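Local atomic coordinates of CBS domain protein (Sulfolobus tokodaii, PDB entry 2EF7), a protein that is of unknown function but carries a pair of CBS domains, modules that in many relatives bind adenosine nucleotides and regulate associated enzymes or transporters. Residues Gln13-Ala21 with Lys33-Asp42; Ala89-His100 with Gly112-Thr120. All coordinates share one frame; numbering follows the deposited sequence.

Contact 1: Gln13-Ala21 with Lys33-Asp42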
loop_
_atom_site.group_PDB
_atom_site.type_symbol
_atom_site.label_atom_id
_atom_site.label_comp_id
_atom_site.label_asym_id
_atom_site.label_seq_id
_atom_site.Cartn_x
_atom_site.Cartn_y
_atom_site.Cartn_z
ATOM N N GLN A 13 3.052 -17.097 14.965
ATOM C CA GLN A 13 2.257 -18.275 14.637
ATOM C C GLN A 13 2.448 -18.651 13.168
ATOM O O GLN A 13 1.474 -18.915 12.460
ATOM C CB GLN A 13 0.766 -17.999 14.884
ATOM C CG GLN A 13 0.449 -17.335 16.213
ATOM C CD GLN A 13 0.900 -18.160 17.399
ATOM O OE1 GLN A 13 0.464 -19.299 17.579
ATOM N NE2 GLN A 13 1.780 -17.591 18.218
ATOM N N VAL A 14 3.691 -18.658 12.698
ATOM C CA VAL A 14 3.943 -19.017 11.306
ATOM C C VAL A 14 3.999 -20.533 11.219
ATOM O O VAL A 14 4.213 -21.201 12.222
ATOM C CB VAL A 14 5.268 -18.421 10.801
ATOM C CG1 VAL A 14 5.215 -16.905 10.904
ATOM C CG2 VAL A 14 6.431 -18.970 11.609
ATOM N N ILE A 15 3.807 -21.077 10.024
ATOM C CA ILE A 15 3.829 -22.519 9.856
ATOM C C ILE A 15 5.167 -23.000 9.336
ATOM O O ILE A 15 5.706 -22.439 8.378
ATOM C CB ILE A 15 2.734 -22.975 8.877
ATOM C CG1 ILE A 15 1.365 -22.518 9.386
ATOM C CG2 ILE A 15 2.787 -24.481 8.708
ATOM C CD1 ILE A 15 0.993 -23.082 10.746
ATOM N N SER A 16 5.696 -24.051 9.959
ATOM C CA SER A 16 6.970 -24.618 9.542
ATOM C C SER A 16 6.873 -26.129 9.402
ATOM O O SER A 16 5.985 -26.751 9.967
ATOM C CB SER A 16 8.050 -24.299 10.572
ATOM O OG SER A 16 7.802 -25.001 11.778
ATOM N N VAL A 17 7.802 -26.710 8.651
ATOM C CA VAL A 17 7.864 -28.157 8.457
ATOM C C VAL A 17 9.325 -28.517 8.630
ATOM O O VAL A 17 10.199 -27.686 8.369
ATOM C CB VAL A 17 7.390 -28.584 7.032
ATOM C CG1 VAL A 17 5.941 -28.144 6.810
ATOM C CG2 VAL A 17 8.317 -27.990 5.962
ATOM N N THR A 18 9.601 -29.738 9.068
ATOM C CA THR A 18 10.980 -30.149 9.277
ATOM C C THR A 18 11.659 -30.399 7.940
ATOM O O THR A 18 10.997 -30.664 6.936
ATOM C CB THR A 18 11.068 -31.423 10.135
ATOM O OG1 THR A 18 10.555 -32.532 9.396
ATOM C CG2 THR A 18 10.251 -31.261 11.396
ATOM N N LYS A 19 12.986 -30.323 7.933
ATOM C CA LYS A 19 13.750 -30.507 6.704
ATOM C C LYS A 19 13.605 -31.861 6.014
ATOM O O LYS A 19 14.025 -32.017 4.870
ATOM C CB LYS A 19 15.230 -30.205 6.953
ATOM C CG LYS A 19 15.926 -31.141 7.913
ATOM C CD LYS A 19 17.425 -30.850 7.929
ATOM C CE LYS A 19 18.159 -31.763 8.902
ATOM N NZ LYS A 19 19.633 -31.556 8.846
ATOM N N ASP A 20 13.023 -32.845 6.689
ATOM C CA ASP A 20 12.840 -34.146 6.052
ATOM C C ASP A 20 11.358 -34.451 5.781
ATOM O O ASP A 20 11.005 -35.573 5.424
ATOM C CB ASP A 20 13.472 -35.253 6.896
ATOM C CG ASP A 20 12.710 -35.524 8.171
ATOM O OD1 ASP A 20 12.138 -34.574 8.746
ATOM O OD2 ASP A 20 12.696 -36.695 8.606
ATOM N N ALA A 21 10.502 -33.441 5.943
ATOM C CA ALA A 21 9.071 -33.594 5.692
ATOM C C ALA A 21 8.897 -33.905 4.209
ATOM O O ALA A 21 9.629 -33.367 3.379
ATOM C CB ALA A 21 8.349 -32.309 6.046
ATOM N N LYS A 33 -4.064 -25.331 5.799
ATOM C CA LYS A 33 -3.863 -24.078 6.521
ATOM C C LYS A 33 -4.120 -22.903 5.576
ATOM O O LYS A 33 -4.132 -21.747 5.993
ATOM C CB LYS A 33 -2.428 -23.988 7.045
ATOM C CG LYS A 33 -2.088 -24.941 8.177
ATOM C CD LYS A 33 -2.878 -24.622 9.428
ATOM C CE LYS A 33 -2.233 -25.241 10.651
ATOM N NZ LYS A 33 -2.001 -26.700 10.489
ATOM N N ASN A 34 -4.316 -23.214 4.299
ATOM C CA ASN A 34 -4.553 -22.206 3.274
ATOM C C ASN A 34 -3.466 -21.134 3.288
ATOM O O ASN A 34 -3.748 -19.946 3.454
ATOM C CB ASN A 34 -5.932 -21.565 3.463
ATOM C CG ASN A 34 -6.301 -20.624 2.324
ATOM O OD1 ASN A 34 -6.043 -20.912 1.156
ATOM N ND2 ASN A 34 -6.921 -19.498 2.661
ATOM N N ILE A 35 -2.217 -21.559 3.121
ATOM C CA ILE A 35 -1.089 -20.632 3.097
ATOM C C ILE A 35 -0.261 -20.876 1.827
ATOM O O ILE A 35 -0.334 -21.956 1.228
ATOM C CB ILE A 35 -0.196 -20.802 4.355
ATOM C CG1 ILE A 35 0.192 -22.275 4.545
ATOM C CG2 ILE A 35 -0.935 -20.291 5.579
ATOM C CD1 ILE A 35 1.032 -22.533 5.791
ATOM N N GLY A 36 0.519 -19.881 1.419
ATOM C CA GLY A 36 1.323 -20.016 0.214
ATOM C C GLY A 36 2.788 -20.392 0.376
ATOM O O GLY A 36 3.532 -20.444 -0.614
ATOM N N SER A 37 3.211 -20.647 1.612
ATOM C CA SER A 37 4.594 -21.023 1.884
ATOM C C SER A 37 4.777 -21.441 3.343
ATOM O O SER A 37 3.964 -21.122 4.203
ATOM C CB SER A 37 5.535 -19.846 1.586
ATOM O OG SER A 37 5.258 -18.757 2.454
ATOM N N VAL A 38 5.853 -22.164 3.613
ATOM C CA VAL A 38 6.149 -22.583 4.968
ATOM C C VAL A 38 7.644 -22.456 5.183
ATOM O O VAL A 38 8.429 -22.505 4.241
ATOM C CB VAL A 38 5.736 -24.057 5.240
ATOM C CG1 VAL A 38 4.225 -24.205 5.151
ATOM C CG2 VAL A 38 6.425 -24.988 4.246
ATOM N N ILE A 39 8.033 -22.277 6.431
ATOM C CA ILE A 39 9.441 -22.188 6.771
ATOM C C ILE A 39 9.919 -23.610 7.006
ATOM O O ILE A 39 9.217 -24.401 7.627
ATOM C CB ILE A 39 9.640 -21.403 8.074
ATOM C CG1 ILE A 39 9.084 -19.992 7.908
ATOM C CG2 ILE A 39 11.122 -21.393 8.463
ATOM C CD1 ILE A 39 9.758 -19.204 6.786
ATOM N N VAL A 40 11.094 -23.951 6.491
ATOM C CA VAL A 40 11.627 -25.281 6.736
ATOM C C VAL A 40 12.592 -25.126 7.918
ATOM O O VAL A 40 13.446 -24.230 7.908
ATOM C CB VAL A 40 12.400 -25.827 5.531
ATOM C CG1 VAL A 40 12.885 -27.231 5.844
ATOM C CG2 VAL A 40 11.502 -25.811 4.266
ATOM N N VAL A 41 12.433 -25.961 8.942
ATOM C CA VAL A 41 13.310 -25.885 10.101
ATOM C C VAL A 41 14.086 -27.163 10.330
ATOM O O VAL A 41 13.692 -28.251 9.898
ATOM C CB VAL A 41 12.554 -25.559 11.421
ATOM C CG1 VAL A 41 11.874 -24.204 11.318
ATOM C CG2 VAL A 41 11.551 -26.645 11.745
ATOM N N ASP A 42 15.213 -26.992 11.010
ATOM C CA ASP A 42 16.112 -28.069 11.375
ATOM C C ASP A 42 16.150 -27.885 12.883
ATOM O O ASP A 42 16.817 -26.982 13.372
ATOM C CB ASP A 42 17.497 -27.813 10.776
ATOM C CG ASP A 42 18.475 -28.947 11.043
ATOM O OD1 ASP A 42 18.408 -29.562 12.126
ATOM O OD2 ASP A 42 19.328 -29.213 10.170
#

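Contact 2: Ala89-His100 with Gly112-Thr120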
loop_
_atom_site.group_PDB
_atom_site.type_symbol
_atom_site.label_atom_id
_atom_site.label_comp_id
_atom_site.label_asym_id
_atom_site.label_seq_id
_atom_site.Cartn_x
_atom_site.Cartn_y
_atom_site.Cartn_z
ATOM N N ALA A 89 16.499 -5.094 10.809
ATOM C CA ALA A 89 15.867 -6.015 9.875
ATOM C C ALA A 89 15.920 -5.380 8.479
ATOM O O ALA A 89 16.166 -6.059 7.481
ATOM C CB ALA A 89 14.417 -6.269 10.288
ATOM N N LEU A 90 15.699 -4.070 8.423
ATOM C CA LEU A 90 15.731 -3.335 7.164
ATOM C C LEU A 90 17.103 -3.424 6.502
ATOM O O LEU A 90 17.216 -3.654 5.295
ATOM C CB LEU A 90 15.399 -1.866 7.401
ATOM C CG LEU A 90 15.379 -1.011 6.133
ATOM C CD1 LEU A 90 14.362 -1.553 5.145
ATOM C CD2 LEU A 90 15.043 0.421 6.511
ATOM N N ALA A 91 18.150 -3.229 7.289
ATOM C CA ALA A 91 19.492 -3.279 6.739
ATOM C C ALA A 91 19.794 -4.661 6.174
ATOM O O ALA A 91 20.465 -4.777 5.150
ATOM C CB ALA A 91 20.507 -2.908 7.800
ATOM N N LEU A 92 19.284 -5.706 6.828
ATOM C CA LEU A 92 19.530 -7.070 6.374
ATOM C C LEU A 92 18.757 -7.358 5.089
ATOM O O LEU A 92 19.266 -8.015 4.187
ATOM C CB LEU A 92 19.144 -8.075 7.469
ATOM C CG LEU A 92 19.978 -9.357 7.528
ATOM C CD1 LEU A 92 21.441 -8.991 7.697
ATOM C CD2 LEU A 92 19.526 -10.229 8.684
HETATM N N MSE A 93 17.527 -6.863 5.008
HETATM C CA MSE A 93 16.714 -7.058 3.815
HETATM C C MSE A 93 17.383 -6.404 2.596
HETATM O O MSE A 93 17.505 -7.031 1.535
HETATM C CB MSE A 93 15.318 -6.467 4.031
HETATM C CG MSE A 93 14.432 -7.302 4.944
HETATM SE SE MSE A 93 12.794 -6.404 5.430
HETATM C CE MSE A 93 12.487 -7.262 7.132
ATOM N N ARG A 94 17.817 -5.153 2.747
ATOM C CA ARG A 94 18.479 -4.436 1.655
ATOM C C ARG A 94 19.730 -5.189 1.228
ATOM O O ARG A 94 19.940 -5.450 0.044
ATOM C CB ARG A 94 18.873 -3.019 2.089
ATOM C CG ARG A 94 17.694 -2.089 2.371
ATOM C CD ARG A 94 18.145 -0.707 2.856
ATOM N NE ARG A 94 18.898 0.032 1.842
ATOM C CZ ARG A 94 19.305 1.291 1.981
ATOM N NH1 ARG A 94 19.986 1.885 1.006
ATOM N NH2 ARG A 94 19.029 1.959 3.093
ATOM N N GLN A 95 20.557 -5.547 2.205
ATOM C CA GLN A 95 21.796 -6.269 1.934
ATOM C C GLN A 95 21.600 -7.519 1.087
ATOM O O GLN A 95 22.403 -7.796 0.205
ATOM C CB GLN A 95 22.488 -6.669 3.246
ATOM C CG GLN A 95 23.859 -7.296 3.031
ATOM C CD GLN A 95 24.634 -7.492 4.322
ATOM O OE1 GLN A 95 24.671 -6.606 5.175
ATOM N NE2 GLN A 95 25.275 -8.647 4.461
ATOM N N PHE A 96 20.533 -8.266 1.359
ATOM C CA PHE A 96 20.258 -9.505 0.641
ATOM C C PHE A 96 19.127 -9.402 -0.372
ATOM O O PHE A 96 18.660 -10.411 -0.900
ATOM C CB PHE A 96 19.962 -10.609 1.650
ATOM C CG PHE A 96 21.167 -11.038 2.427
ATOM C CD1 PHE A 96 22.076 -11.939 1.878
ATOM C CD2 PHE A 96 21.433 -10.497 3.675
ATOM C CE1 PHE A 96 23.232 -12.289 2.561
ATOM C CE2 PHE A 96 22.589 -10.841 4.367
ATOM C CZ PHE A 96 23.491 -11.738 3.811
ATOM N N ASN A 97 18.692 -8.175 -0.632
ATOM C CA ASN A 97 17.624 -7.909 -1.590
ATOM C C ASN A 97 16.430 -8.848 -1.416
ATOM O O ASN A 97 15.988 -9.481 -2.375
ATOM C CB ASN A 97 18.178 -8.011 -3.020
ATOM C CG ASN A 97 17.358 -7.213 -4.027
ATOM O OD1 ASN A 97 17.111 -6.017 -3.841
ATOM N ND2 ASN A 97 16.944 -7.869 -5.108
ATOM N N ILE A 98 15.917 -8.941 -0.190
ATOM C CA ILE A 98 14.762 -9.790 0.097
ATOM C C ILE A 98 13.690 -9.047 0.897
ATOM O O ILE A 98 13.997 -8.162 1.698
ATOM C CB ILE A 98 15.178 -11.080 0.842
ATOM C CG1 ILE A 98 16.017 -10.731 2.074
ATOM C CG2 ILE A 98 15.951 -11.999 -0.103
ATOM C CD1 ILE A 98 16.504 -11.950 2.838
ATOM N N ARG A 99 12.434 -9.427 0.673
ATOM C CA ARG A 99 11.270 -8.807 1.301
ATOM C C ARG A 99 10.787 -9.432 2.601
ATOM O O ARG A 99 9.991 -8.827 3.312
ATOM C CB ARG A 99 10.109 -8.784 0.300
ATOM C CG ARG A 99 10.448 -8.032 -0.978
ATOM C CD ARG A 99 9.415 -8.205 -2.084
ATOM N NE ARG A 99 9.900 -7.601 -3.324
ATOM C CZ ARG A 99 9.255 -7.628 -4.488
ATOM N NH1 ARG A 99 8.080 -8.235 -4.586
ATOM N NH2 ARG A 99 9.791 -7.048 -5.558
ATOM N N HIS A 100 11.248 -10.636 2.915
ATOM C CA HIS A 100 10.818 -11.303 4.140
ATOM C C HIS A 100 12.006 -11.919 4.864
ATOM O O HIS A 100 12.989 -12.325 4.234
ATOM C CB HIS A 100 9.795 -12.408 3.837
ATOM C CG HIS A 100 8.607 -11.940 3.059
ATOM N ND1 HIS A 100 8.617 -11.821 1.686
ATOM C CD2 HIS A 100 7.382 -11.529 3.464
ATOM C CE1 HIS A 100 7.449 -11.355 1.279
ATOM N NE2 HIS A 100 6.683 -11.168 2.339
ATOM N N GLY A 112 8.843 -16.090 14.254
ATOM C CA GLY A 112 7.937 -15.397 13.357
ATOM C C GLY A 112 8.577 -15.012 12.035
ATOM O O GLY A 112 9.674 -15.474 11.703
ATOM N N ILE A 113 7.881 -14.155 11.290
ATOM C CA ILE A 113 8.325 -13.660 9.990
ATOM C C ILE A 113 8.057 -12.159 9.944
ATOM O O ILE A 113 6.968 -11.724 10.311
ATOM C CB ILE A 113 7.522 -14.316 8.829
ATOM C CG1 ILE A 113 7.844 -15.801 8.742
ATOM C CG2 ILE A 113 7.836 -13.621 7.508
ATOM C CD1 ILE A 113 9.301 -16.084 8.492
ATOM N N ILE A 114 9.050 -11.383 9.504
ATOM C CA ILE A 114 8.925 -9.927 9.395
ATOM C C ILE A 114 9.120 -9.548 7.929
ATOM O O ILE A 114 10.022 -10.055 7.270
ATOM C CB ILE A 114 9.994 -9.178 10.269
ATOM C CG1 ILE A 114 9.762 -7.667 10.211
ATOM C CG2 ILE A 114 11.402 -9.468 9.781
ATOM C CD1 ILE A 114 9.013 -7.123 11.389
ATOM N N SER A 115 8.274 -8.660 7.414
ATOM C CA SER A 115 8.375 -8.258 6.016
ATOM C C SER A 115 8.630 -6.766 5.868
ATOM O O SER A 115 8.421 -5.988 6.797
ATOM C CB SER A 115 7.090 -8.611 5.268
ATOM O OG SER A 115 6.060 -7.700 5.610
ATOM N N ILE A 116 9.070 -6.377 4.679
ATOM C CA ILE A 116 9.356 -4.986 4.389
ATOM C C ILE A 116 8.130 -4.111 4.664
ATOM O O ILE A 116 8.266 -2.949 5.047
ATOM C CB ILE A 116 9.802 -4.815 2.917
ATOM C CG1 ILE A 116 10.282 -3.382 2.687
ATOM C CG2 ILE A 116 8.663 -5.187 1.975
ATOM C CD1 ILE A 116 11.515 -3.026 3.491
ATOM N N ARG A 117 6.935 -4.662 4.476
ATOM C CA ARG A 117 5.720 -3.894 4.735
ATOM C C ARG A 117 5.543 -3.678 6.228
ATOM O O ARG A 117 4.984 -2.660 6.652
ATOM C CB ARG A 117 4.481 -4.600 4.175
ATOM C CG ARG A 117 4.455 -4.731 2.660
ATOM C CD ARG A 117 4.784 -3.412 1.969
ATOM N NE ARG A 117 4.602 -3.498 0.521
ATOM C CZ ARG A 117 5.183 -2.689 -0.361
ATOM N NH1 ARG A 117 5.998 -1.725 0.050
ATOM N NH2 ARG A 117 4.945 -2.840 -1.658
ATOM N N ASP A 118 6.004 -4.642 7.027
ATOM C CA ASP A 118 5.903 -4.515 8.478
ATOM C C ASP A 118 6.791 -3.348 8.904
ATOM O O ASP A 118 6.457 -2.606 9.827
ATOM C CB ASP A 118 6.378 -5.786 9.187
ATOM C CG ASP A 118 5.425 -6.949 9.013
ATOM O OD1 ASP A 118 4.202 -6.755 9.206
ATOM O OD2 ASP A 118 5.900 -8.062 8.700
ATOM N N ILE A 119 7.922 -3.197 8.217
ATOM C CA ILE A 119 8.872 -2.133 8.517
ATOM C C ILE A 119 8.312 -0.736 8.251
ATOM O O ILE A 119 8.428 0.152 9.092
ATOM C CB ILE A 119 10.182 -2.335 7.727
ATOM C CG1 ILE A 119 10.833 -3.656 8.170
ATOM C CG2 ILE A 119 11.126 -1.156 7.958
ATOM C CD1 ILE A 119 12.151 -3.959 7.506
ATOM N N THR A 120 7.698 -0.539 7.091
ATOM C CA THR A 120 7.121 0.768 6.777
ATOM C C THR A 120 5.937 1.081 7.688
ATOM O O THR A 120 5.674 2.245 7.987
ATOM C CB THR A 120 6.662 0.852 5.311
ATOM O OG1 THR A 120 5.843 -0.279 4.999
ATOM C CG2 THR A 120 7.863 0.889 4.385
#

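Contact 1: Gln13-Ala21 with Lys33-Asp42
Ile15 and Val17 hand their carbonyl oxygens to the amides of Ile39 and Val41, and between these two bonds Val17 N returns one to Ile39 O, 2.9 Å long. A weak fourth bond, Lys19 N to Val41 O, ends the parallel ladder, in which Ser16, Val17 and Thr18 pair with Ile39, Val40 and Val41. Each acceptor also takes a CA-H contact, the shortest being 3.0 Å from Ser16 CA to Ile39 O.

On one face of the sheet Val17 CG2 meets Val38 CG2 at 3.9 Å, the two side chains crossing at about a right angle. Further back along the chain Ile35 pushes its CD1 against CB and CG1 of Ile15, 3.6 Å from each. The other face carries Ser16, whose CB rests 3.9 Å from Val41 CG1. Packing is tight near the end of the ladder, where Val40 CG1 presses to 3.5 Å from Lys19 CA.

Beyond it the Lys19 chain runs extended from CG, with chi2 to chi4 all near 180°, and carries NZ to 2.7 Å from Asp42 OD2. In this salt bridge NZ approaches OD2 from above the Asp42 carboxylate plane, 45° out of it.

Helix 23-33 covers the Val38 face through Ile26 and Met30 and closes with a Schellman motif, Asn34 taking the positive phi that turns the chain toward strand 37-42. Two parallel neighbouring strands joined through a helix make a beta-alpha-beta unit, here that of the first CBS domain.

Contact 2: Ala89-His100 with Gly112-Thr120
Selenomethionine Met93 and Ile119 reach toward each other tip to tip, although the 3.3 Å between Met93 CE and Ile119 CD1 is too short to be relied on. Ile119 CD1 is the bump here: Met93 and Leu90, one turn apart on helix 89-96, form the hollow that receives it, with Leu90 CB 3.9 Å from the methyl and Ala89 at the margin.

Met93 also projects toward the strand. Its chain runs extended past CG, chi2 171°, which brings CE to 3.6 Å from Ile114 CG2, on a side chain that it crosses at about a right angle. Ile116 adds its CD1, 3.6 Å from Leu90 CD1 and 4.1 Å from the selenium of Met93.

Where the chain leaves the helix, Arg99 O accepts from Ile116 N at 3.0 Å, the single hydrogen bond between the segments. Next to it His100 and Ser115 form a non-hydrogen-bonded antiparallel pair, with His100 CD2 3.4 Å from Ser115 CB; the ring's ND1 is bonded to Glu132 O of the second subunit. Ser115 and Asp118 form a capping box that starts helix 116-120. Segments 89-96 and 116-120 run at 140° to each other, and their two helices pack on a small sheet of strands 80-81, 100-104 and 110-115, as in CBS domains, here the second.

In the fold
Contact 1 closes before contact 2 opens along the chain, and their centres lie about 19 Å apart on opposite sides of the chain's centre. Each belongs to a different CBS domain: contact 1 pairs strands 16-18 and 37-42 of one sheet, while contact 2 packs helix 86-96 against strand 110-115 of the other sheet and the helix 116-126 that follows it. They nonetheless touch where the domains meet, as Val14 CG1 packs 3.6 Å from Ile113 CG1 and Ile39 CD1 lies 3.6 Å from Ile113 CD1. Ile113 of strand 110-115 therefore packs on the first domain, consistent with two CBS domains associating as a pair.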